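Antiterminator Q protein (Enterobacteria phage SfI, PDB 6JNY) probably acts as a phage antitermination factor that modifies RNA polymerase so that transcription continues past terminators. Local coordinates at residues A[99-104]-A[127-132]; A[41-46]-A[83-88]; A[108-113]-A[117-122]; A[35-40]-A[69-74]. All coordinates share one frame; numbering follows the deposited sequence.

Contact 1. Residues A[99-104]-A[127-132]; sequences SYYHRV and RREVDE
Y101 and E129 meet at about a right angle, the aromatic side chain running out from helix 94-103 and the acidic one standing on helix 123-155. The Y101 hydroxyl donates to E129 OE1, with OH to OE1 at 2.6 Å. OE1 lies at the edge of the phenol ring, near its plane, while ring and carboxylate planes are turned 68° apart. The hydroxyl reaches OE1 on the anti side of the carboxylate, 28° out of its plane. With CG set anti to the backbone N (chi1 -176°), the ring of Y101 is carried straight across to the facing helix, where its OH also packs 3.5 Å from E129 CB. V130 supplies the apolar half of the contact. Its CG2 methyl approaches the ring obliquely, 3.7 Å from Y101 CD1, and the two side chains run antiparallel alongside one another. One helix pairing thus offers a tyrosine both a methyl for its carbon flank and an acceptor for its hydroxyl. The polar end has further partners: K79 NZ is hydrogen-bonded to Y101 OH, and R108 forms a salt bridge with E129 OE1, so both oxygens are gripped more than once and the carboxylate is probably stabilised in its charged form. Around this core, Y101 also packs on C126 and I133 of helix 123-155, V130 reaches back to I97 of helix 94-103, and R108 brings in strand 108-112.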
# COMPACT_ATOMS: atom_id res chain seq x y z
N SER A 99 4.48 9.42 -11.17
CA SER A 99 4.54 9.73 -12.60
C SER A 99 3.39 9.07 -13.35
O SER A 99 2.76 9.69 -14.21
CB SER A 99 5.88 9.29 -13.17
OG SER A 99 5.94 9.55 -14.57
N TYR A 100 3.11 7.80 -13.04
CA TYR A 100 2.00 7.11 -13.71
C TYR A 100 0.66 7.64 -13.24
O TYR A 100 -0.27 7.79 -14.04
CB TYR A 100 2.08 5.61 -13.49
CG TYR A 100 1.02 4.88 -14.27
CD1 TYR A 100 -0.11 4.37 -13.64
CD2 TYR A 100 1.13 4.73 -15.65
CE1 TYR A 100 -1.09 3.72 -14.36
CE2 TYR A 100 0.15 4.08 -16.38
CZ TYR A 100 -0.96 3.58 -15.73
OH TYR A 100 -1.94 2.93 -16.44
N TYR A 101 0.53 7.89 -11.93
CA TYR A 101 -0.66 8.50 -11.35
C TYR A 101 -0.98 9.82 -12.04
O TYR A 101 -2.14 10.08 -12.40
CB TYR A 101 -0.35 8.71 -9.86
CG TYR A 101 -1.41 9.24 -8.91
CD1 TYR A 101 -1.88 8.45 -7.88
CD2 TYR A 101 -1.86 10.56 -8.98
CE1 TYR A 101 -2.80 8.93 -6.97
CE2 TYR A 101 -2.79 11.05 -8.07
CZ TYR A 101 -3.26 10.22 -7.08
OH TYR A 101 -4.18 10.70 -6.17
N HIS A 102 0.04 10.64 -12.25
CA HIS A 102 -0.13 11.90 -12.97
C HIS A 102 -0.49 11.67 -14.44
O HIS A 102 -1.36 12.37 -14.98
CB HIS A 102 1.17 12.70 -12.86
CG HIS A 102 1.18 13.95 -13.68
ND1 HIS A 102 1.89 14.05 -14.86
CD2 HIS A 102 0.60 15.15 -13.49
CE1 HIS A 102 1.73 15.26 -15.36
NE2 HIS A 102 0.95 15.95 -14.55
N ARG A 103 0.16 10.71 -15.09
CA ARG A 103 -0.07 10.45 -16.51
C ARG A 103 -1.53 10.10 -16.79
O ARG A 103 -2.09 10.50 -17.82
CB ARG A 103 0.86 9.32 -16.98
CG ARG A 103 0.84 9.07 -18.48
CD ARG A 103 1.45 7.71 -18.81
NE ARG A 103 2.87 7.63 -18.48
CZ ARG A 103 3.85 7.79 -19.36
NH1 ARG A 103 3.56 8.05 -20.62
NH2 ARG A 103 5.12 7.69 -18.98
N VAL A 104 -2.18 9.34 -15.90
CA VAL A 104 -3.54 8.86 -16.15
C VAL A 104 -4.60 9.65 -15.39
O VAL A 104 -5.77 9.27 -15.39
CB VAL A 104 -3.68 7.35 -15.92
CG1 VAL A 104 -2.71 6.59 -16.81
CG2 VAL A 104 -3.45 7.00 -14.45
N ARG A 127 2.51 13.76 -6.63
CA ARG A 127 3.54 13.24 -5.72
C ARG A 127 3.10 13.34 -4.27
O ARG A 127 3.29 12.40 -3.48
CB ARG A 127 4.84 14.01 -5.91
CG ARG A 127 5.57 13.64 -7.16
CD ARG A 127 6.69 14.62 -7.42
NE ARG A 127 7.46 14.19 -8.57
CZ ARG A 127 8.37 14.94 -9.18
NH1 ARG A 127 8.62 16.17 -8.75
NH2 ARG A 127 9.03 14.45 -10.23
N ARG A 128 2.51 14.48 -3.88
CA ARG A 128 2.03 14.64 -2.51
C ARG A 128 0.93 13.63 -2.20
O ARG A 128 0.92 13.03 -1.12
CB ARG A 128 1.53 16.07 -2.29
CG ARG A 128 1.03 16.30 -0.88
CD ARG A 128 0.52 17.72 -0.64
NE ARG A 128 -0.39 18.18 -1.68
CZ ARG A 128 -1.68 17.87 -1.74
NH1 ARG A 128 -2.23 17.07 -0.83
NH2 ARG A 128 -2.44 18.36 -2.72
N GLU A 129 0.00 13.43 -3.14
CA GLU A 129 -1.09 12.49 -2.90
C GLU A 129 -0.59 11.06 -2.76
O GLU A 129 -1.10 10.31 -1.93
CB GLU A 129 -2.15 12.62 -3.99
CG GLU A 129 -2.97 13.90 -3.83
CD GLU A 129 -3.94 14.15 -4.95
OE1 GLU A 129 -4.03 13.31 -5.88
OE2 GLU A 129 -4.63 15.20 -4.91
N VAL A 130 0.40 10.65 -3.56
CA VAL A 130 0.92 9.30 -3.42
C VAL A 130 1.55 9.11 -2.04
O VAL A 130 1.33 8.10 -1.37
CB VAL A 130 1.90 8.96 -4.55
CG1 VAL A 130 2.72 7.71 -4.19
CG2 VAL A 130 1.14 8.76 -5.85
N ASP A 131 2.34 10.09 -1.60
CA ASP A 131 2.94 10.04 -0.28
C ASP A 131 1.86 9.96 0.80
O ASP A 131 1.99 9.18 1.75
CB ASP A 131 3.81 11.28 -0.07
CG ASP A 131 5.23 11.07 -0.55
OD1 ASP A 131 5.41 10.50 -1.65
OD2 ASP A 131 6.17 11.47 0.18
N GLU A 132 0.79 10.74 0.65
CA GLU A 132 -0.27 10.75 1.65
C GLU A 132 -1.02 9.42 1.66
O GLU A 132 -1.41 8.93 2.73
CB GLU A 132 -1.24 11.90 1.38
CG GLU A 132 -0.73 13.26 1.80
CD GLU A 132 -1.59 14.39 1.25
OE1 GLU A 132 -2.64 14.09 0.64
OE2 GLU A 132 -1.21 15.56 1.44

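Contact 2. Residues A[41-46]-A[83-88]; sequences AKFMES and ILLSYY
Helix 38-45 packs against helix 78-90 within the helical bundle, and the contact between them is carried by a single phenylalanine, F43, lying on the backbone and side chain of L85. The nearest CA atoms belong to these same two residues, 7.7 Å apart. L85 CB sits over the middle of the F43 ring, 3.6 Å from its centroid and only 5° off the ring normal, which makes a well-centred CH-pi contact. The two side chains overlap along their length: L85 CD1 comes back to within 3.8 Å of F43 CB, while F43 CZ pushes forward to 3.6 Å from the carbonyl carbon L85 C. CG of F43 stands anti to its backbone N (chi1 179°), and this extends the ring from its own helix as far as the main chain of the other.

Helix 78-90 is followed at once by helix 94-103, and in a family placed in the helix-turn-helix clan this succession is consistent with such a unit; F43 packs against the first of these two helices. Next along that helix, the ring also meets S86, whose N approaches obliquely at 3.7 Å from F43 CZ. S86 OG lies 3.8 Å from F43 CE1, and its polar need is met by G82 O one helical turn back. The S86 main chain is hydrogen-bonded to S92, in the connection to helix 94-103. L85 packs on W23 of helix 10-28, and M44, next to F43, leans on V27 and Y28 of that helix.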
# COMPACT_ATOMS: atom_id res chain seq x y z
N ALA A 41 -3.89 -11.02 -6.30
CA ALA A 41 -3.80 -11.95 -7.43
C ALA A 41 -3.88 -11.21 -8.76
O ALA A 41 -3.09 -11.46 -9.68
CB ALA A 41 -4.89 -13.01 -7.33
N LYS A 42 -4.84 -10.29 -8.89
CA LYS A 42 -4.95 -9.49 -10.12
C LYS A 42 -3.70 -8.64 -10.33
O LYS A 42 -3.23 -8.49 -11.46
CB LYS A 42 -6.19 -8.60 -10.07
CG LYS A 42 -6.42 -7.80 -11.34
CD LYS A 42 -7.81 -7.19 -11.38
CE LYS A 42 -8.14 -6.65 -12.76
NZ LYS A 42 -8.18 -7.75 -13.78
N PHE A 43 -3.17 -8.06 -9.25
CA PHE A 43 -1.96 -7.26 -9.38
C PHE A 43 -0.81 -8.10 -9.90
O PHE A 43 -0.06 -7.67 -10.79
CB PHE A 43 -1.61 -6.64 -8.02
CG PHE A 43 -0.35 -5.82 -8.04
CD1 PHE A 43 -0.39 -4.47 -8.33
CD2 PHE A 43 0.88 -6.40 -7.76
CE1 PHE A 43 0.77 -3.72 -8.36
CE2 PHE A 43 2.04 -5.65 -7.79
CZ PHE A 43 1.98 -4.31 -8.08
N MET A 44 -0.66 -9.32 -9.38
CA MET A 44 0.46 -10.17 -9.75
C MET A 44 0.30 -10.77 -11.14
O MET A 44 1.30 -11.24 -11.71
CB MET A 44 0.62 -11.28 -8.72
CG MET A 44 1.00 -10.77 -7.35
SD MET A 44 2.76 -10.56 -7.15
CE MET A 44 3.06 -9.00 -7.85
N GLU A 45 -0.91 -10.78 -11.69
CA GLU A 45 -1.09 -11.26 -13.06
C GLU A 45 -0.51 -10.29 -14.07
O GLU A 45 -0.12 -10.71 -15.17
CB GLU A 45 -2.57 -11.53 -13.33
CG GLU A 45 -3.09 -12.78 -12.64
CD GLU A 45 -4.61 -12.83 -12.56
OE1 GLU A 45 -5.26 -11.84 -12.96
OE2 GLU A 45 -5.15 -13.85 -12.09
N SER A 46 -0.43 -9.00 -13.73
CA SER A 46 0.19 -8.02 -14.61
C SER A 46 1.66 -7.86 -14.24
O SER A 46 2.38 -7.03 -14.82
CB SER A 46 -0.53 -6.68 -14.50
OG SER A 46 -1.93 -6.87 -14.32
N ILE A 83 -1.51 1.12 -4.97
CA ILE A 83 -0.31 1.91 -4.72
C ILE A 83 0.58 1.23 -3.70
O ILE A 83 1.81 1.20 -3.84
CB ILE A 83 -0.70 3.34 -4.30
CG1 ILE A 83 -1.18 4.13 -5.52
CG2 ILE A 83 0.44 4.05 -3.60
CD1 ILE A 83 -1.92 5.39 -5.18
N LEU A 84 -0.02 0.67 -2.64
CA LEU A 84 0.75 -0.10 -1.67
C LEU A 84 1.48 -1.26 -2.33
O LEU A 84 2.65 -1.51 -2.02
CB LEU A 84 -0.20 -0.63 -0.58
CG LEU A 84 0.44 -1.31 0.62
CD1 LEU A 84 1.07 -0.28 1.55
CD2 LEU A 84 -0.60 -2.15 1.40
N LEU A 85 0.80 -1.98 -3.24
CA LEU A 85 1.44 -3.12 -3.91
C LEU A 85 2.54 -2.67 -4.87
O LEU A 85 3.60 -3.29 -4.92
CB LEU A 85 0.38 -3.97 -4.63
CG LEU A 85 -0.54 -4.77 -3.69
CD1 LEU A 85 -1.75 -5.31 -4.45
CD2 LEU A 85 0.21 -5.88 -3.01
N SER A 86 2.33 -1.57 -5.59
CA SER A 86 3.39 -1.02 -6.45
C SER A 86 4.64 -0.73 -5.63
O SER A 86 5.75 -1.13 -6.01
CB SER A 86 2.90 0.24 -7.15
OG SER A 86 1.89 -0.07 -8.11
N TYR A 87 4.48 -0.08 -4.48
CA TYR A 87 5.64 0.32 -3.69
C TYR A 87 6.31 -0.88 -3.03
O TYR A 87 7.53 -1.03 -3.09
CB TYR A 87 5.20 1.33 -2.63
CG TYR A 87 6.32 1.95 -1.84
CD1 TYR A 87 6.46 1.68 -0.48
CD2 TYR A 87 7.20 2.86 -2.41
CE1 TYR A 87 7.46 2.26 0.27
CE2 TYR A 87 8.21 3.43 -1.67
CZ TYR A 87 8.34 3.14 -0.34
OH TYR A 87 9.34 3.71 0.41
N TYR A 88 5.53 -1.74 -2.36
CA TYR A 88 6.14 -2.81 -1.58
C TYR A 88 6.37 -4.09 -2.37
O TYR A 88 7.42 -4.72 -2.19
CB TYR A 88 5.33 -3.09 -0.30
CG TYR A 88 5.53 -2.03 0.75
CD1 TYR A 88 6.76 -1.87 1.37
CD2 TYR A 88 4.51 -1.16 1.07
CE1 TYR A 88 6.95 -0.89 2.34
CE2 TYR A 88 4.69 -0.17 2.02
CZ TYR A 88 5.92 -0.04 2.64
OH TYR A 88 6.09 0.93 3.59

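Contact 3. Residues A[108-113]-A[117-122]; sequences RKMLCR and RIQKPS
Four main-chain hydrogen bonds join R108 to Q119 and M110 to R117, each pair linked in both directions. In the M110 pair, M110 N donates to R117 O at 2.8 Å, almost in line with the carbonyl, and R117 N returns a bond to M110 O. The R108 pair is less even: Q119 N meets R108 O in the carbonyl plane, whereas R108 N approaches Q119 O from well above the plane, 55° out of it, where the second strand is about to end. Between them K109 and I118 form a non-hydrogen-bonded pair, and I118 CA adds a CA-H...O contact to R108 O at 3.3 Å.

The side-chain contacts are divided between the two faces. On the face of K109 and I118, the I118 CD1 methyl folds over the opposite strand to lie 3.7 Å from K109 CA. On the face of R108, M110, R117 and Q119, the M110 CE methyl rests 3.9 Å from the amide oxygen OE1 of Q119.

A third kind of contact joins charge to apolar ring. R108, extended from CG to NE, crosses P121 at about a right angle and lays one guanidinium face on it; P121 CG stands 3.5 Å above that plane, displaced toward the rim, and is 3.6 Å from R108 NE. The charge itself is engaged by E129.

This is the register of an antiparallel beta hairpin, inserted between helices 94-103 and 123-155 and projecting far from the centre of the chain.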
# COMPACT_ATOMS: atom_id res chain seq x y z
N ARG A 108 -10.12 17.41 -12.73
CA ARG A 108 -10.70 17.63 -11.41
C ARG A 108 -11.27 19.03 -11.32
O ARG A 108 -10.81 19.94 -12.01
CB ARG A 108 -9.64 17.56 -10.31
CG ARG A 108 -8.87 16.30 -10.21
CD ARG A 108 -7.86 16.45 -9.11
NE ARG A 108 -7.15 15.21 -8.88
CZ ARG A 108 -6.27 15.03 -7.90
NH1 ARG A 108 -5.99 16.03 -7.07
NH2 ARG A 108 -5.67 13.86 -7.77
N LYS A 109 -12.25 19.19 -10.44
CA LYS A 109 -12.72 20.52 -10.06
C LYS A 109 -11.75 21.07 -9.03
O LYS A 109 -11.65 20.55 -7.91
CB LYS A 109 -14.13 20.41 -9.48
CG LYS A 109 -14.86 21.73 -9.43
CD LYS A 109 -16.26 21.58 -8.86
CE LYS A 109 -17.15 20.70 -9.72
NZ LYS A 109 -18.53 20.69 -9.14
N MET A 110 -11.00 22.11 -9.40
CA MET A 110 -10.01 22.70 -8.52
C MET A 110 -10.48 24.07 -8.05
O MET A 110 -10.88 24.92 -8.86
CB MET A 110 -8.65 22.80 -9.21
CG MET A 110 -7.87 21.49 -9.19
SD MET A 110 -6.28 21.61 -10.02
CE MET A 110 -5.60 23.07 -9.25
N LEU A 111 -10.45 24.28 -6.74
CA LEU A 111 -10.93 25.52 -6.14
C LEU A 111 -9.74 26.48 -6.07
O LEU A 111 -8.99 26.50 -5.09
CB LEU A 111 -11.52 25.26 -4.76
CG LEU A 111 -12.62 24.20 -4.59
CD1 LEU A 111 -13.64 24.24 -5.73
CD2 LEU A 111 -12.04 22.80 -4.43
N CYS A 112 -9.57 27.27 -7.12
CA CYS A 112 -8.46 28.20 -7.21
C CYS A 112 -8.88 29.58 -6.68
O CYS A 112 -10.03 29.81 -6.31
CB CYS A 112 -7.96 28.29 -8.65
SG CYS A 112 -7.74 26.70 -9.46
N ARG A 113 -7.92 30.50 -6.65
CA ARG A 113 -8.20 31.87 -6.25
C ARG A 113 -9.00 32.56 -7.35
O ARG A 113 -8.57 32.61 -8.51
CB ARG A 113 -6.89 32.61 -6.00
CG ARG A 113 -7.03 33.78 -5.06
CD ARG A 113 -5.78 34.63 -5.05
NE ARG A 113 -5.69 35.43 -3.83
CZ ARG A 113 -4.80 35.25 -2.86
NH1 ARG A 113 -3.89 34.28 -2.97
NH2 ARG A 113 -4.80 36.03 -1.79
N ARG A 117 -12.08 25.93 -11.33
CA ARG A 117 -11.72 25.61 -12.71
C ARG A 117 -11.59 24.10 -12.81
O ARG A 117 -11.43 23.40 -11.81
CB ARG A 117 -10.38 26.25 -13.11
CG ARG A 117 -10.31 27.76 -12.92
CD ARG A 117 -9.19 28.37 -13.76
NE ARG A 117 -8.97 27.64 -15.01
CZ ARG A 117 -9.44 28.03 -16.20
NH1 ARG A 117 -10.16 29.14 -16.30
NH2 ARG A 117 -9.18 27.31 -17.28
N ILE A 118 -11.67 23.58 -14.04
CA ILE A 118 -11.43 22.16 -14.31
C ILE A 118 -10.03 22.01 -14.87
O ILE A 118 -9.68 22.65 -15.87
CB ILE A 118 -12.48 21.59 -15.28
CG1 ILE A 118 -13.90 21.80 -14.75
CG2 ILE A 118 -12.18 20.12 -15.59
CD1 ILE A 118 -14.13 21.24 -13.36
N GLN A 119 -9.22 21.16 -14.23
CA GLN A 119 -7.83 20.99 -14.64
C GLN A 119 -7.34 19.66 -14.10
O GLN A 119 -7.76 19.22 -13.02
CB GLN A 119 -6.99 22.13 -14.07
CG GLN A 119 -5.61 22.30 -14.67
CD GLN A 119 -4.94 23.57 -14.19
OE1 GLN A 119 -5.08 23.95 -13.03
NE2 GLN A 119 -4.23 24.25 -15.10
N LYS A 120 -6.45 19.01 -14.85
CA LYS A 120 -5.79 17.83 -14.33
C LYS A 120 -4.75 18.23 -13.28
O LYS A 120 -4.18 19.32 -13.34
CB LYS A 120 -5.12 17.06 -15.46
CG LYS A 120 -6.09 16.20 -16.25
CD LYS A 120 -5.40 15.42 -17.35
CE LYS A 120 -6.42 14.81 -18.30
NZ LYS A 120 -5.80 13.94 -19.34
N PRO A 121 -4.51 17.39 -12.28
CA PRO A 121 -3.59 17.76 -11.20
C PRO A 121 -2.15 17.84 -11.69
O PRO A 121 -1.73 17.12 -12.60
CB PRO A 121 -3.77 16.64 -10.17
CG PRO A 121 -4.23 15.49 -10.95
CD PRO A 121 -5.09 16.05 -12.06
N SER A 122 -1.40 18.74 -11.06
CA SER A 122 0.02 18.89 -11.36
C SER A 122 0.78 17.65 -10.90
O SER A 122 0.28 16.83 -10.13
CB SER A 122 0.58 20.13 -10.67
OG SER A 122 0.68 19.95 -9.27

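Contact 4. Residues A[35-40]-A[69-74]; sequences RMSSVI and VVDSVM
The D71 carboxylate, on helix 60-74, is the flat group on which this contact turns. S37 OG comes to OD1 from above the carboxylate plane, 43° out of it, and donates a short hydrogen bond of 2.7 Å from S37 OG to D71 OD1. The M36 carbonyl oxygen lies close by, M36 O being 4.1 Å from D71 CG. In both residues the first torsion is anti: OG of S37 and CG of D71 (chi1 -170°) each stand opposite the backbone N, which carries the carboxylate across to the start of the facing helix.

S37 is also the N-cap of helix 38-45. Its hydroxyl accepts from I40 N at 3.2 Å from OG along a nearly straight bond of 167°, so the one oxygen accepts a hydrogen bond from a helix-end amide while its own hydrogen points to the aspartate. Alongside runs a second route: water 1 accepts from V39 N and donates to D71 OD1, 2.7 Å from the water oxygen. Nearby, V39 and D71 both pack on F81 of helix 78-90.

D71 thus serves as a second-shell residue for the cap. It fixes the rotation of the S37 hydroxyl and, through the water, helps satisfy another of the amides at the helix start. The N-terminal end of helix 38-45 would in turn be expected to stabilise the negative charge on D71 and lower its pKa.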
# COMPACT_ATOMS: atom_id res chain seq x y z
N ARG A 35 -6.71 -17.39 -3.88
CA ARG A 35 -7.94 -17.30 -3.10
C ARG A 35 -7.83 -16.34 -1.92
O ARG A 35 -8.86 -15.89 -1.41
CB ARG A 35 -8.32 -18.70 -2.59
CG ARG A 35 -9.82 -18.96 -2.57
CD ARG A 35 -10.27 -19.73 -3.80
NE ARG A 35 -11.72 -19.70 -3.96
CZ ARG A 35 -12.36 -19.05 -4.92
NH1 ARG A 35 -11.68 -18.36 -5.83
NH2 ARG A 35 -13.69 -19.07 -4.98
N MET A 36 -6.61 -16.02 -1.49
CA MET A 36 -6.42 -15.23 -0.28
C MET A 36 -6.64 -13.74 -0.51
O MET A 36 -6.82 -13.00 0.47
CB MET A 36 -5.02 -15.46 0.28
CG MET A 36 -4.78 -16.87 0.78
SD MET A 36 -5.09 -17.03 2.55
CE MET A 36 -3.43 -16.83 3.20
N SER A 37 -6.64 -13.30 -1.76
CA SER A 37 -6.83 -11.89 -2.10
C SER A 37 -6.94 -11.72 -3.61
O SER A 37 -5.95 -11.89 -4.33
CB SER A 37 -5.68 -11.04 -1.55
OG SER A 37 -5.77 -9.70 -2.01
N SER A 38 -8.13 -11.39 -4.10
CA SER A 38 -8.29 -11.16 -5.53
C SER A 38 -7.52 -9.93 -5.99
O SER A 38 -7.00 -9.92 -7.12
CB SER A 38 -9.77 -11.05 -5.90
OG SER A 38 -10.41 -10.03 -5.16
N VAL A 39 -7.42 -8.89 -5.16
CA VAL A 39 -6.67 -7.70 -5.55
C VAL A 39 -5.20 -8.04 -5.76
O VAL A 39 -4.60 -7.67 -6.78
CB VAL A 39 -6.85 -6.56 -4.53
CG1 VAL A 39 -5.95 -5.41 -4.89
CG2 VAL A 39 -8.30 -6.09 -4.48
N ILE A 40 -4.60 -8.75 -4.80
CA ILE A 40 -3.19 -9.12 -4.94
C ILE A 40 -3.00 -10.05 -6.13
O ILE A 40 -2.05 -9.88 -6.91
CB ILE A 40 -2.63 -9.71 -3.64
CG1 ILE A 40 -2.71 -8.67 -2.52
CG2 ILE A 40 -1.19 -10.16 -3.83
CD1 ILE A 40 -2.39 -9.21 -1.16
N VAL A 69 -3.94 -9.61 6.90
CA VAL A 69 -4.10 -8.29 7.52
C VAL A 69 -4.28 -7.22 6.45
O VAL A 69 -5.21 -6.41 6.51
CB VAL A 69 -2.90 -7.99 8.44
CG1 VAL A 69 -2.85 -6.53 8.81
CG2 VAL A 69 -2.97 -8.87 9.67
N VAL A 70 -3.38 -7.20 5.46
CA VAL A 70 -3.43 -6.13 4.47
C VAL A 70 -4.72 -6.19 3.67
O VAL A 70 -5.36 -5.16 3.43
CB VAL A 70 -2.18 -6.19 3.57
CG1 VAL A 70 -2.34 -5.24 2.40
CG2 VAL A 70 -0.96 -5.84 4.38
N ASP A 71 -5.13 -7.38 3.24
CA ASP A 71 -6.35 -7.47 2.46
C ASP A 71 -7.56 -7.02 3.27
O ASP A 71 -8.44 -6.33 2.74
CB ASP A 71 -6.56 -8.89 1.94
CG ASP A 71 -7.69 -8.98 0.93
OD1 ASP A 71 -7.47 -8.64 -0.25
OD2 ASP A 71 -8.82 -9.37 1.31
N SER A 72 -7.60 -7.40 4.54
CA SER A 72 -8.75 -7.09 5.39
C SER A 72 -8.83 -5.60 5.72
O SER A 72 -9.90 -5.13 6.14
CB SER A 72 -8.67 -7.90 6.68
OG SER A 72 -7.72 -7.34 7.56
N VAL A 73 -7.74 -4.87 5.57
CA VAL A 73 -7.71 -3.44 5.81
C VAL A 73 -7.90 -2.65 4.52
O VAL A 73 -8.64 -1.67 4.49
CB VAL A 73 -6.40 -3.06 6.53
CG1 VAL A 73 -6.15 -1.56 6.45
CG2 VAL A 73 -6.41 -3.55 7.98
N MET A 74 -7.22 -3.06 3.45
CA MET A 74 -7.10 -2.26 2.24
C MET A 74 -8.15 -2.56 1.19
O MET A 74 -8.20 -1.86 0.17
CB MET A 74 -5.71 -2.47 1.61
CG MET A 74 -4.55 -2.08 2.51
SD MET A 74 -4.59 -0.34 3.00
CE MET A 74 -4.63 0.46 1.40
O HOH W 1 -9.04 -8.73 -2.43

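How the contacts relate
From the N terminus, residues 35-40 and then 41-46 enter contacts 4 and 2 in turn. Contact 4 closes first, when helix 60-74 returns to the start of helix 38-45; contact 2 closes later, on helix 78-90, so the two loops cross. They meet in an apolar core where L84 packs on V70 and M74, and L85 on V39 and I40. Contact 1 opens only after both have closed and ties helix 94-103 to helix 123-155, with the hairpin of contact 3 nested inside its loop. I83, near Y101, joins contact 2 to contact 1, whereas contacts 3 and 4 lie far apart, their centres about 33 Å from each other.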